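Long-range contacts in erythrocyte membrane protein 1 (Plasmodium falciparum, PDB 6S8T), which probably binds host cell-surface receptors, this chain being its ICAM-1-binding DBLbeta domain, linked to cytoadhesion of infected erythrocytes: residues A[68-78]-A[121-131]; A[315-323]-A[336-344]. All coordinates share one frame; numbering follows the deposited sequence.

Interaction 1 of 2, residues A[68-78]-A[121-131]; sequences SNDSRNGNNGG and SNLENLNVSWV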
ATOM      1  N   SER A  68      -1.303  -1.834  26.039  1.00 70.41           N
ATOM      2  CA  SER A  68      -1.282  -0.655  25.188  1.00 68.42           C
ATOM      3  C   SER A  68      -1.202   0.594  26.050  1.00 65.05           C
ATOM      4  O   SER A  68      -1.665   0.608  27.194  1.00 74.24           O
ATOM      5  CB  SER A  68      -2.526  -0.594  24.291  1.00 66.58           C
ATOM      6  OG  SER A  68      -2.645   0.670  23.662  1.00 64.88           O
ATOM      7  N   ASN A  69      -0.608   1.648  25.488  1.00 63.55           N
ATOM      8  CA  ASN A  69      -0.517   2.945  26.145  1.00 65.22           C
ATOM      9  C   ASN A  69      -1.481   3.965  25.547  1.00 69.11           C
ATOM     10  O   ASN A  69      -1.233   5.173  25.621  1.00 65.64           O
ATOM     11  CB  ASN A  69       0.917   3.473  26.096  1.00 64.36           C
ATOM     12  CG  ASN A  69       1.777   2.931  27.222  1.00 66.13           C
ATOM     13  OD1 ASN A  69       1.293   2.692  28.328  1.00 75.34           O
ATOM     14  ND2 ASN A  69       3.064   2.740  26.950  1.00 68.48           N
ATOM     15  N   ASP A  70      -2.570   3.494  24.941  1.00 66.58           N
ATOM     16  CA  ASP A  70      -3.658   4.380  24.545  1.00 67.19           C
ATOM     17  C   ASP A  70      -4.221   5.071  25.779  1.00 72.30           C
ATOM     18  O   ASP A  70      -4.581   4.418  26.764  1.00 74.83           O
ATOM     19  CB  ASP A  70      -4.746   3.577  23.825  1.00 67.61           C
ATOM     20  CG  ASP A  70      -5.781   4.457  23.129  1.00 67.23           C
ATOM     21  OD1 ASP A  70      -6.094   5.558  23.627  1.00 66.62           O
ATOM     22  OD2 ASP A  70      -6.292   4.034  22.072  1.00 64.47           O
ATOM     23  N   SER A  71      -4.293   6.403  25.726  1.00 75.02           N
ATOM     24  CA  SER A  71      -4.703   7.220  26.861  1.00 80.02           C
ATOM     25  C   SER A  71      -6.215   7.375  26.967  1.00 88.42           C
ATOM     26  O   SER A  71      -6.691   8.425  27.415  1.00 92.40           O
ATOM     27  CB  SER A  71      -4.041   8.595  26.781  1.00 79.81           C
ATOM     28  OG  SER A  71      -4.537   9.324  25.673  1.00 77.63           O
ATOM     29  N   ARG A  72      -6.983   6.362  26.574  1.00 95.12           N
ATOM     30  CA  ARG A  72      -8.435   6.421  26.622  1.00104.33           C
ATOM     31  C   ARG A  72      -8.985   5.249  27.428  1.00126.51           C
ATOM     32  O   ARG A  72      -8.286   4.268  27.698  1.00123.53           O
ATOM     33  CB  ARG A  72      -9.037   6.427  25.210  1.00 89.16           C
ATOM     34  CG  ARG A  72      -8.716   7.684  24.418  1.00 82.35           C
ATOM     35  CD  ARG A  72      -9.175   7.567  22.976  1.00 78.24           C
ATOM     36  NE  ARG A  72      -8.522   6.461  22.281  1.00 74.66           N
ATOM     37  CZ  ARG A  72      -8.722   6.160  21.002  1.00 72.22           C
ATOM     38  NH1 ARG A  72      -9.559   6.883  20.271  1.00 72.57           N
ATOM     39  NH2 ARG A  72      -8.085   5.135  20.451  1.00 62.65           N
ATOM     40  N   ASN A  73     -10.257   5.368  27.804  1.00155.58           N
ATOM     41  CA  ASN A  73     -10.902   4.387  28.664  1.00163.62           C
ATOM     42  C   ASN A  73     -11.193   3.100  27.890  1.00161.97           C
ATOM     43  O   ASN A  73     -10.840   2.943  26.717  1.00160.96           O
ATOM     44  CB  ASN A  73     -12.183   4.968  29.258  1.00177.90           C
ATOM     45  CG  ASN A  73     -11.919   6.143  30.181  1.00185.99           C
ATOM     46  OD1 ASN A  73     -11.855   5.988  31.400  1.00190.35           O
ATOM     47  ND2 ASN A  73     -11.762   7.329  29.601  1.00186.67           N
ATOM     48  N   GLY A  74     -11.849   2.163  28.570  1.00155.47           N
ATOM     49  CA  GLY A  74     -12.075   0.859  27.985  1.00146.64           C
ATOM     50  C   GLY A  74     -13.038   0.913  26.814  1.00139.03           C
ATOM     51  O   GLY A  74     -13.913   1.773  26.732  1.00141.14           O
ATOM     52  N   ASN A  75     -12.842  -0.016  25.880  1.00130.68           N
ATOM     53  CA  ASN A  75     -13.722  -0.181  24.727  1.00125.64           C
ATOM     54  C   ASN A  75     -13.642   1.011  23.782  1.00124.73           C
ATOM     55  O   ASN A  75     -14.285   1.017  22.728  1.00122.21           O
ATOM     56  CB  ASN A  75     -15.170  -0.423  25.177  1.00125.85           C
ATOM     57  CG  ASN A  75     -15.356  -1.788  25.797  1.00125.37           C
ATOM     58  OD1 ASN A  75     -14.465  -2.634  25.719  1.00123.52           O
ATOM     59  ND2 ASN A  75     -16.518  -2.021  26.403  1.00127.73           N
ATOM     60  N   ASN A  76     -12.874   2.033  24.153  1.00127.98           N
ATOM     61  CA  ASN A  76     -12.610   3.159  23.274  1.00130.00           C
ATOM     62  C   ASN A  76     -11.151   3.272  22.860  1.00127.80           C
ATOM     63  O   ASN A  76     -10.838   4.082  21.979  1.00127.72           O
ATOM     64  CB  ASN A  76     -13.048   4.472  23.937  1.00134.93           C
ATOM     65  CG  ASN A  76     -13.133   5.620  22.951  1.00134.83           C
ATOM     66  OD1 ASN A  76     -12.211   6.425  22.837  1.00133.33           O
ATOM     67  ND2 ASN A  76     -14.240   5.690  22.220  1.00136.17           N
ATOM     68  N   GLY A  77     -10.258   2.476  23.440  1.00125.42           N
ATOM     69  CA  GLY A  77      -8.851   2.556  23.111  1.00119.06           C
ATOM     70  C   GLY A  77      -8.359   1.438  22.215  1.00113.74           C
ATOM     71  O   GLY A  77      -7.170   1.109  22.229  1.00115.14           O
ATOM     72  N   GLY A  78      -9.261   0.844  21.431  1.00 98.88           N
ATOM     73  CA  GLY A  78      -8.857  -0.187  20.503  1.00 84.40           C
ATOM     74  C   GLY A  78      -8.163   0.376  19.277  1.00 72.47           C
ATOM     75  O   GLY A  78      -8.297   1.550  18.932  1.00 69.77           O
ATOM     76  N   SER A 121      -5.565   3.580  15.543  1.00 42.62           N
ATOM     77  CA  SER A 121      -6.146   4.530  16.485  1.00 45.36           C
ATOM     78  C   SER A 121      -5.397   4.550  17.813  1.00 48.45           C
ATOM     79  O   SER A 121      -5.301   5.605  18.450  1.00 49.21           O
ATOM     80  CB  SER A 121      -7.624   4.203  16.706  1.00 50.43           C
ATOM     81  OG  SER A 121      -8.235   5.147  17.563  1.00 57.27           O
ATOM     82  N   ASN A 122      -4.867   3.405  18.251  1.00 48.02           N
ATOM     83  CA  ASN A 122      -4.066   3.394  19.470  1.00 49.91           C
ATOM     84  C   ASN A 122      -2.809   4.237  19.303  1.00 50.16           C
ATOM     85  O   ASN A 122      -2.391   4.937  20.234  1.00 51.68           O
ATOM     86  CB  ASN A 122      -3.706   1.958  19.860  1.00 48.84           C
ATOM     87  CG  ASN A 122      -2.862   1.257  18.809  1.00 50.46           C
ATOM     88  OD1 ASN A 122      -3.132   1.361  17.614  1.00 51.19           O
ATOM     89  ND2 ASN A 122      -1.833   0.539  19.252  1.00 48.45           N
ATOM     90  N   LEU A 123      -2.196   4.193  18.119  1.00 49.72           N
ATOM     91  CA  LEU A 123      -0.995   4.986  17.880  1.00 50.82           C
ATOM     92  C   LEU A 123      -1.318   6.470  17.762  1.00 55.43           C
ATOM     93  O   LEU A 123      -0.485   7.314  18.113  1.00 54.36           O
ATOM     94  CB  LEU A 123      -0.287   4.494  16.618  1.00 40.45           C
ATOM     95  CG  LEU A 123       0.251   3.064  16.649  1.00 39.71           C
ATOM     96  CD1 LEU A 123       0.770   2.662  15.273  1.00 40.16           C
ATOM     97  CD2 LEU A 123       1.351   2.929  17.694  1.00 37.35           C
ATOM     98  N   GLU A 124      -2.517   6.806  17.276  1.00 54.63           N
ATOM     99  CA  GLU A 124      -2.901   8.203  17.123  1.00 55.88           C
ATOM    100  C   GLU A 124      -3.169   8.882  18.460  1.00 61.41           C
ATOM    101  O   GLU A 124      -3.053  10.109  18.549  1.00 64.21           O
ATOM    102  CB  GLU A 124      -4.137   8.310  16.228  1.00 57.16           C
ATOM    103  CG  GLU A 124      -3.913   7.875  14.783  1.00 56.54           C
ATOM    104  CD  GLU A 124      -5.215   7.591  14.045  1.00 59.74           C
ATOM    105  OE1 GLU A 124      -5.343   6.494  13.457  1.00 57.75           O
ATOM    106  OE2 GLU A 124      -6.115   8.458  14.060  1.00 60.89           O
ATOM    107  N   ASN A 125      -3.519   8.122  19.495  1.00 62.45           N
ATOM    108  CA  ASN A 125      -3.885   8.665  20.798  1.00 61.56           C
ATOM    109  C   ASN A 125      -2.943   8.169  21.890  1.00 58.33           C
ATOM    110  O   ASN A 125      -3.370   7.786  22.981  1.00 56.96           O
ATOM    111  CB  ASN A 125      -5.334   8.322  21.142  1.00 63.20           C
ATOM    112  CG  ASN A 125      -6.318   8.878  20.133  1.00 62.43           C
ATOM    113  OD1 ASN A 125      -6.679  10.054  20.184  1.00 65.54           O
ATOM    114  ND2 ASN A 125      -6.763   8.033  19.211  1.00 58.47           N
ATOM    115  N   LEU A 126      -1.642   8.175  21.608  1.00 56.27           N
ATOM    116  CA  LEU A 126      -0.665   7.751  22.599  1.00 59.53           C
ATOM    117  C   LEU A 126      -0.498   8.808  23.686  1.00 64.59           C
ATOM    118  O   LEU A 126      -0.652  10.009  23.453  1.00 68.12           O
ATOM    119  CB  LEU A 126       0.688   7.476  21.940  1.00 58.94           C
ATOM    120  CG  LEU A 126       0.872   6.174  21.156  1.00 56.75           C
ATOM    121  CD1 LEU A 126       2.274   6.103  20.573  1.00 44.41           C
ATOM    122  CD2 LEU A 126       0.599   4.965  22.041  1.00 53.66           C
ATOM    123  N   ASN A 127      -0.188   8.340  24.891  1.00 64.66           N
ATOM    124  CA  ASN A 127       0.251   9.200  25.987  1.00 67.90           C
ATOM    125  C   ASN A 127       1.769   9.083  26.045  1.00 64.23           C
ATOM    126  O   ASN A 127       2.305   8.086  26.537  1.00 63.91           O
ATOM    127  CB  ASN A 127      -0.402   8.795  27.304  1.00 76.26           C
ATOM    128  CG  ASN A 127       0.013   9.687  28.459  1.00 85.46           C
ATOM    129  OD1 ASN A 127       1.030   9.444  29.112  1.00 87.97           O
ATOM    130  ND2 ASN A 127      -0.773  10.725  28.718  1.00 88.66           N
ATOM    131  N   VAL A 128       2.462  10.103  25.531  1.00 63.29           N
ATOM    132  CA  VAL A 128       3.913  10.038  25.391  1.00 63.10           C
ATOM    133  C   VAL A 128       4.616   9.922  26.736  1.00 66.34           C
ATOM    134  O   VAL A 128       5.767   9.478  26.793  1.00 67.63           O
ATOM    135  CB  VAL A 128       4.434  11.262  24.611  1.00 61.97           C
ATOM    136  CG1 VAL A 128       3.853  11.283  23.206  1.00 56.25           C
ATOM    137  CG2 VAL A 128       4.100  12.549  25.356  1.00 67.04           C
ATOM    138  N   SER A 129       3.955  10.314  27.826  1.00 66.85           N
ATOM    139  CA  SER A 129       4.551  10.136  29.146  1.00 71.85           C
ATOM    140  C   SER A 129       4.597   8.663  29.529  1.00 70.39           C
ATOM    141  O   SER A 129       5.622   8.167  30.010  1.00 69.43           O
ATOM    142  CB  SER A 129       3.779  10.942  30.191  1.00 78.45           C
ATOM    143  OG  SER A 129       3.896  12.333  29.949  1.00 81.37           O
ATOM    144  N   TRP A 130       3.492   7.941  29.315  1.00 68.31           N
ATOM    145  CA  TRP A 130       3.451   6.526  29.674  1.00 67.76           C
ATOM    146  C   TRP A 130       4.449   5.712  28.861  1.00 65.90           C
ATOM    147  O   TRP A 130       4.929   4.671  29.327  1.00 64.72           O
ATOM    148  CB  TRP A 130       2.037   5.975  29.483  1.00 66.28           C
ATOM    149  CG  TRP A 130       1.049   6.435  30.521  1.00 70.56           C
ATOM    150  CD1 TRP A 130       1.318   7.144  31.658  1.00 74.81           C
ATOM    151  CD2 TRP A 130      -0.368   6.215  30.512  1.00 71.54           C
ATOM    152  NE1 TRP A 130       0.158   7.376  32.357  1.00 75.49           N
ATOM    153  CE2 TRP A 130      -0.891   6.818  31.674  1.00 74.70           C
ATOM    154  CE3 TRP A 130      -1.244   5.569  29.634  1.00 70.16           C
ATOM    155  CZ2 TRP A 130      -2.251   6.792  31.980  1.00 76.09           C
ATOM    156  CZ3 TRP A 130      -2.594   5.544  29.941  1.00 69.01           C
ATOM    157  CH2 TRP A 130      -3.083   6.152  31.102  1.00 73.41           C
ATOM    158  N   VAL A 131       4.782   6.170  27.656  1.00 66.52           N
ATOM    159  CA  VAL A 131       5.716   5.432  26.814  1.00 66.02           C
ATOM    160  C   VAL A 131       7.161   5.657  27.254  1.00 68.98           C
ATOM    161  O   VAL A 131       7.983   4.736  27.180  1.00 70.26           O
ATOM    162  CB  VAL A 131       5.507   5.821  25.340  1.00 64.58           C
ATOM    163  CG1 VAL A 131       6.427   5.019  24.431  1.00 59.52           C
ATOM    164  CG2 VAL A 131       4.054   5.621  24.940  1.00 64.23           C
TER
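A single beta bridge in the DBLbeta domain, pairing Asp70 with Leu126 in an antiparallel bond pattern, joins the loop 68-78 to the link between helices 121-124 and 128-132, where the two chains cross steeply. Ser71 N donates to Asn125 O at 3.2 Å, almost straight at the hydrogen (175°) and nearly collinear with the carbonyl bond; Ser71 OG adds a weak bond to the same oxygen. On the other side of Asp70, Asn127 N reaches Asn69 O in a weak bond of 3.4 Å. Next to the bridge, Arg72 grips the Asp70 carboxylate side-on, NE to OD1 at 2.9 Å and NH2 to OD2 at 2.7 Å, each oxygen using its syn lone pair. Asp70 thereby fixes the rotation of the guanidinium, whose NH2 also donates in its plane to Ser121 OG at 2.9 Å. The amide of Asn125 stacks on one guanidinium face, planes 28° apart, with ND2 3.2 Å from Arg72 CZ; this amide is held in place by its own bond from ND2 to Ser121 O. Toward helix 128-132, Asn69 OD1, which accepts from Lys49 N, lies 3.6 Å from Trp130 CB, and Asn69 ND2 lies against Val131 CG2. Asn127 caps helix 128-132: with CG anti to the backbone N (chi1 -179°), OD1 accepts from Trp130 N in the carbonyl plane and lies over one face of the indole. Behind the bridge, Asp144 of helix 137-163 binds Ser68, Asn69 N and Asn122 ND2, and Leu123 and Leu126 pack on Leu207 and Ile214 of helix 202-221.

Interaction 2 of 2, residues A[315-323]-A[336-344]; sequences KLMKQCSQC and NCTSCEQAC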
ATOM      1  N   LYS A 315     -22.139  -6.741 -15.794  1.00 67.90           N
ATOM      2  CA  LYS A 315     -23.428  -6.077 -15.960  1.00 70.37           C
ATOM      3  C   LYS A 315     -23.704  -5.773 -17.424  1.00 70.87           C
ATOM      4  O   LYS A 315     -24.862  -5.791 -17.857  1.00 74.23           O
ATOM      5  CB  LYS A 315     -23.472  -4.790 -15.137  1.00 70.09           C
ATOM      6  CG  LYS A 315     -23.327  -4.999 -13.642  1.00 74.36           C
ATOM      7  CD  LYS A 315     -23.323  -3.675 -12.899  1.00 78.12           C
ATOM      8  CE  LYS A 315     -23.171  -3.888 -11.400  1.00 83.83           C
ATOM      9  NZ  LYS A 315     -23.070  -2.602 -10.655  1.00 85.54           N
ATOM     10  N   LEU A 316     -22.656  -5.500 -18.201  1.00 68.07           N
ATOM     11  CA  LEU A 316     -22.822  -5.245 -19.624  1.00 68.01           C
ATOM     12  C   LEU A 316     -23.109  -6.526 -20.400  1.00 70.72           C
ATOM     13  O   LEU A 316     -23.832  -6.488 -21.402  1.00 71.82           O
ATOM     14  CB  LEU A 316     -21.574  -4.553 -20.174  1.00 65.59           C
ATOM     15  CG  LEU A 316     -21.726  -3.771 -21.480  1.00 66.47           C
ATOM     16  CD1 LEU A 316     -22.750  -2.661 -21.318  1.00 67.18           C
ATOM     17  CD2 LEU A 316     -20.383  -3.206 -21.917  1.00 63.65           C
ATOM     18  N   MET A 317     -22.562  -7.663 -19.958  1.00 73.63           N
ATOM     19  CA  MET A 317     -22.799  -8.918 -20.664  1.00 82.72           C
ATOM     20  C   MET A 317     -24.233  -9.397 -20.494  1.00 87.56           C
ATOM     21  O   MET A 317     -24.781 -10.042 -21.396  1.00 88.48           O
ATOM     22  CB  MET A 317     -21.833 -10.003 -20.178  1.00 90.51           C
ATOM     23  CG  MET A 317     -20.359  -9.683 -20.382  1.00 96.72           C
ATOM     24  SD  MET A 317     -19.281 -11.126 -20.226  1.00103.51           S
ATOM     25  CE  MET A 317     -19.689 -11.692 -18.576  1.00105.50           C
ATOM     26  N   LYS A 318     -24.853  -9.096 -19.355  1.00 89.02           N
ATOM     27  CA  LYS A 318     -26.198  -9.576 -19.065  1.00 91.49           C
ATOM     28  C   LYS A 318     -27.277  -8.631 -19.577  1.00 86.50           C
ATOM     29  O   LYS A 318     -28.320  -9.088 -20.058  1.00 90.26           O
ATOM     30  CB  LYS A 318     -26.359  -9.797 -17.559  1.00 96.61           C
ATOM     31  CG  LYS A 318     -25.366 -10.794 -16.980  1.00 99.58           C
ATOM     32  CD  LYS A 318     -25.484 -10.892 -15.469  1.00104.62           C
ATOM     33  CE  LYS A 318     -24.407 -11.794 -14.888  1.00106.86           C
ATOM     34  NZ  LYS A 318     -24.436 -11.808 -13.400  1.00107.40           N
ATOM     35  N   GLN A 319     -27.050  -7.319 -19.490  1.00 78.45           N
ATOM     36  CA  GLN A 319     -28.037  -6.364 -19.979  1.00 76.18           C
ATOM     37  C   GLN A 319     -28.040  -6.270 -21.499  1.00 76.59           C
ATOM     38  O   GLN A 319     -29.083  -5.974 -22.093  1.00 78.20           O
ATOM     39  CB  GLN A 319     -27.783  -4.983 -19.374  1.00 72.56           C
ATOM     40  CG  GLN A 319     -27.974  -4.920 -17.872  1.00 73.01           C
ATOM     41  CD  GLN A 319     -29.397  -5.232 -17.453  1.00 81.27           C
ATOM     42  OE1 GLN A 319     -30.348  -4.966 -18.191  1.00 84.44           O
ATOM     43  NE2 GLN A 319     -29.550  -5.805 -16.265  1.00 85.05           N
ATOM     44  N   CYS A 320     -26.897  -6.517 -22.139  1.00 75.27           N
ATOM     45  CA  CYS A 320     -26.772  -6.432 -23.589  1.00 76.83           C
ATOM     46  C   CYS A 320     -26.673  -7.803 -24.248  1.00 81.12           C
ATOM     47  O   CYS A 320     -26.276  -7.897 -25.414  1.00 82.09           O
ATOM     48  CB  CYS A 320     -25.561  -5.580 -23.967  1.00 74.65           C
ATOM     49  SG  CYS A 320     -25.693  -3.836 -23.507  1.00 71.46           S
ATOM     50  N   SER A 321     -27.026  -8.869 -23.525  1.00 85.14           N
ATOM     51  CA  SER A 321     -26.939 -10.212 -24.092  1.00 88.20           C
ATOM     52  C   SER A 321     -27.895 -10.393 -25.263  1.00 95.08           C
ATOM     53  O   SER A 321     -27.572 -11.100 -26.225  1.00 95.41           O
ATOM     54  CB  SER A 321     -27.220 -11.259 -23.014  1.00 85.68           C
ATOM     55  OG  SER A 321     -28.529 -11.114 -22.487  1.00 85.28           O
ATOM     56  N   GLN A 322     -29.067  -9.761 -25.204  1.00 98.57           N
ATOM     57  CA  GLN A 322     -30.066  -9.946 -26.248  1.00104.94           C
ATOM     58  C   GLN A 322     -29.730  -9.164 -27.514  1.00103.57           C
ATOM     59  O   GLN A 322     -30.105  -9.587 -28.615  1.00106.18           O
ATOM     60  CB  GLN A 322     -31.445  -9.540 -25.726  1.00111.57           C
ATOM     61  CG  GLN A 322     -31.862 -10.260 -24.449  1.00115.63           C
ATOM     62  CD  GLN A 322     -32.129 -11.739 -24.666  1.00121.47           C
ATOM     63  OE1 GLN A 322     -32.563 -12.154 -25.741  1.00125.38           O
ATOM     64  NE2 GLN A 322     -31.866 -12.543 -23.642  1.00121.83           N
ATOM     65  N   CYS A 323     -29.024  -8.041 -27.385  1.00 99.85           N
ATOM     66  CA  CYS A 323     -28.674  -7.199 -28.521  1.00100.91           C
ATOM     67  C   CYS A 323     -27.354  -7.604 -29.175  1.00100.41           C
ATOM     68  O   CYS A 323     -26.747  -6.788 -29.880  1.00 99.65           O
ATOM     69  CB  CYS A 323     -28.612  -5.730 -28.090  1.00 98.19           C
ATOM     70  SG  CYS A 323     -30.007  -5.176 -27.079  1.00101.15           S
ATOM     71  N   ASN A 336     -35.376  -4.170 -23.764  1.00 90.58           N
ATOM     72  CA  ASN A 336     -34.068  -4.817 -23.745  1.00 89.36           C
ATOM     73  C   ASN A 336     -32.997  -3.917 -24.348  1.00 88.53           C
ATOM     74  O   ASN A 336     -31.862  -3.879 -23.857  1.00 85.90           O
ATOM     75  CB  ASN A 336     -34.126  -6.154 -24.484  1.00 94.44           C
ATOM     76  CG  ASN A 336     -34.955  -7.190 -23.751  1.00101.28           C
ATOM     77  OD1 ASN A 336     -35.736  -6.859 -22.858  1.00104.74           O
ATOM     78  ND2 ASN A 336     -34.789  -8.453 -24.125  1.00103.02           N
ATOM     79  N   CYS A 337     -33.335  -3.187 -25.415  1.00 90.57           N
ATOM     80  CA  CYS A 337     -32.390  -2.226 -25.975  1.00 88.58           C
ATOM     81  C   CYS A 337     -32.190  -1.043 -25.038  1.00 83.35           C
ATOM     82  O   CYS A 337     -31.069  -0.540 -24.891  1.00 75.79           O
ATOM     83  CB  CYS A 337     -32.873  -1.755 -27.348  1.00 92.13           C
ATOM     84  SG  CYS A 337     -32.007  -0.307 -28.008  1.00 96.41           S
ATOM     85  N   THR A 338     -33.263  -0.592 -24.384  1.00 84.92           N
ATOM     86  CA  THR A 338     -33.151   0.532 -23.460  1.00 79.58           C
ATOM     87  C   THR A 338     -32.268   0.183 -22.270  1.00 77.38           C
ATOM     88  O   THR A 338     -31.404   0.976 -21.874  1.00 76.96           O
ATOM     89  CB  THR A 338     -34.542   0.962 -22.991  1.00 81.19           C
ATOM     90  OG1 THR A 338     -35.328   1.355 -24.122  1.00 83.21           O
ATOM     91  CG2 THR A 338     -34.444   2.130 -22.023  1.00 80.72           C
ATOM     92  N   SER A 339     -32.462  -1.002 -21.687  1.00 77.80           N
ATOM     93  CA  SER A 339     -31.626  -1.407 -20.561  1.00 78.54           C
ATOM     94  C   SER A 339     -30.183  -1.643 -20.990  1.00 74.92           C
ATOM     95  O   SER A 339     -29.264  -1.497 -20.175  1.00 72.03           O
ATOM     96  CB  SER A 339     -32.194  -2.662 -19.898  1.00 83.90           C
ATOM     97  OG  SER A 339     -32.178  -3.762 -20.790  1.00 86.72           O
ATOM     98  N   CYS A 340     -29.962  -2.006 -22.255  1.00 76.11           N
ATOM     99  CA  CYS A 340     -28.594  -2.184 -22.733  1.00 75.58           C
ATOM    100  C   CYS A 340     -27.904  -0.841 -22.935  1.00 76.08           C
ATOM    101  O   CYS A 340     -26.737  -0.676 -22.556  1.00 72.61           O
ATOM    102  CB  CYS A 340     -28.588  -3.000 -24.027  1.00 75.40           C
ATOM    103  SG  CYS A 340     -26.986  -3.057 -24.874  1.00 73.96           S
ATOM    104  N   GLU A 341     -28.607   0.134 -23.518  1.00 80.70           N
ATOM    105  CA  GLU A 341     -28.007   1.450 -23.720  1.00 82.38           C
ATOM    106  C   GLU A 341     -27.732   2.143 -22.391  1.00 80.63           C
ATOM    107  O   GLU A 341     -26.712   2.827 -22.241  1.00 79.08           O
ATOM    108  CB  GLU A 341     -28.908   2.311 -24.604  1.00 88.21           C
ATOM    109  CG  GLU A 341     -28.900   1.903 -26.071  1.00 95.14           C
ATOM    110  CD  GLU A 341     -29.816   2.760 -26.926  1.00104.31           C
ATOM    111  OE1 GLU A 341     -30.844   3.241 -26.402  1.00108.05           O
ATOM    112  OE2 GLU A 341     -29.506   2.957 -28.121  1.00107.10           O
ATOM    113  N   GLN A 342     -28.623   1.976 -21.413  1.00 82.25           N
ATOM    114  CA  GLN A 342     -28.370   2.538 -20.090  1.00 80.99           C
ATOM    115  C   GLN A 342     -27.199   1.848 -19.404  1.00 71.49           C
ATOM    116  O   GLN A 342     -26.464   2.488 -18.643  1.00 68.08           O
ATOM    117  CB  GLN A 342     -29.628   2.443 -19.227  1.00 92.37           C
ATOM    118  CG  GLN A 342     -30.775   3.317 -19.707  1.00103.33           C
ATOM    119  CD  GLN A 342     -32.026   3.155 -18.864  1.00112.10           C
ATOM    120  OE1 GLN A 342     -32.140   2.217 -18.074  1.00113.52           O
ATOM    121  NE2 GLN A 342     -32.972   4.075 -19.027  1.00116.07           N
ATOM    122  N   ALA A 343     -27.001   0.553 -19.660  1.00 69.02           N
ATOM    123  CA  ALA A 343     -25.855  -0.140 -19.085  1.00 64.68           C
ATOM    124  C   ALA A 343     -24.545   0.327 -19.710  1.00 60.86           C
ATOM    125  O   ALA A 343     -23.522   0.389 -19.018  1.00 58.99           O
ATOM    126  CB  ALA A 343     -26.014  -1.652 -19.245  1.00 63.89           C
ATOM    127  N   CYS A 344     -24.554   0.660 -21.005  1.00 63.44           N
ATOM    128  CA  CYS A 344     -23.343   1.169 -21.644  1.00 64.96           C
ATOM    129  C   CYS A 344     -22.981   2.552 -21.120  1.00 61.43           C
ATOM    130  O   CYS A 344     -21.797   2.874 -20.964  1.00 56.70           O
ATOM    131  CB  CYS A 344     -23.514   1.217 -23.164  1.00 73.07           C
ATOM    132  SG  CYS A 344     -23.800  -0.370 -23.975  1.00 82.76           S
TER
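The disulfide Cys320-Cys340 is the covalent tie between 315-323 and 336-344, with SG to SG at 2.0 Å and a chi3 of 99°. The two sulfurs leave their backbones differently: Cys340 SG is anti to its own N, whereas Cys320 SG is anti to its carbonyl carbon. Other half-cystines crowd round this bond. Cys344 SG lies 4.0 Å from Cys320 SG and is itself joined to Cys466; Cys323, joined to Cys330, brings its SG up to Cys340 CB and rests over the backbone of Cys337, whose own sulfur is bonded to Cys468. Apolar packing follows the disulfide toward the body of the domain. Leu316 extends CD1 to Cys344 SG at 3.7 Å and to the methyl of Ala343 at 4.0 Å, while Gln319 CB covers that methyl from another side, 3.8 Å away. The segments belong to a helical hairpin: the end of helix 293-319 runs antiparallel to the start of helix 335-372, their local axes 9.0 Å apart and at 166°, and Cys320, the first residue to leave helical geometry, lies where the first arm ends. Polar side chains line one margin of this pairing without any hydrogen bond between the segments. Gln319, its chain bent at chi2, brings OE1 beside the Ser339 side chain, 3.4 Å from OG, a hydroxyl that has a backbone partner in Val335 O. Nearer the turn, the aliphatic part of Gln322 meets the Asn336 amide, CG to ND2 at 3.5 Å, the two amide planes being 62° apart.

How the interactions relate
Both contacts are partly buried; they lie about 25 and 36 Å from the centre of the chain and about 53 Å from each other between centres, with nearest atoms about 31 Å apart. They share no helix and follow one another in sequence. Interaction 1 joins an irregular loop to a short interhelical link on the side of helices 137-163 and 202-221, and works through polar chemistry: backbone bonds, an arginine-aspartate pair and asparagine amides. Interaction 2 joins two long helices at the tip of their hairpin, where a disulfide and small apolar groups do the work. Further disulfides tie that tip to the C-terminal tail, whereas helix-borne Asp144 holds several polar groups of interaction 1.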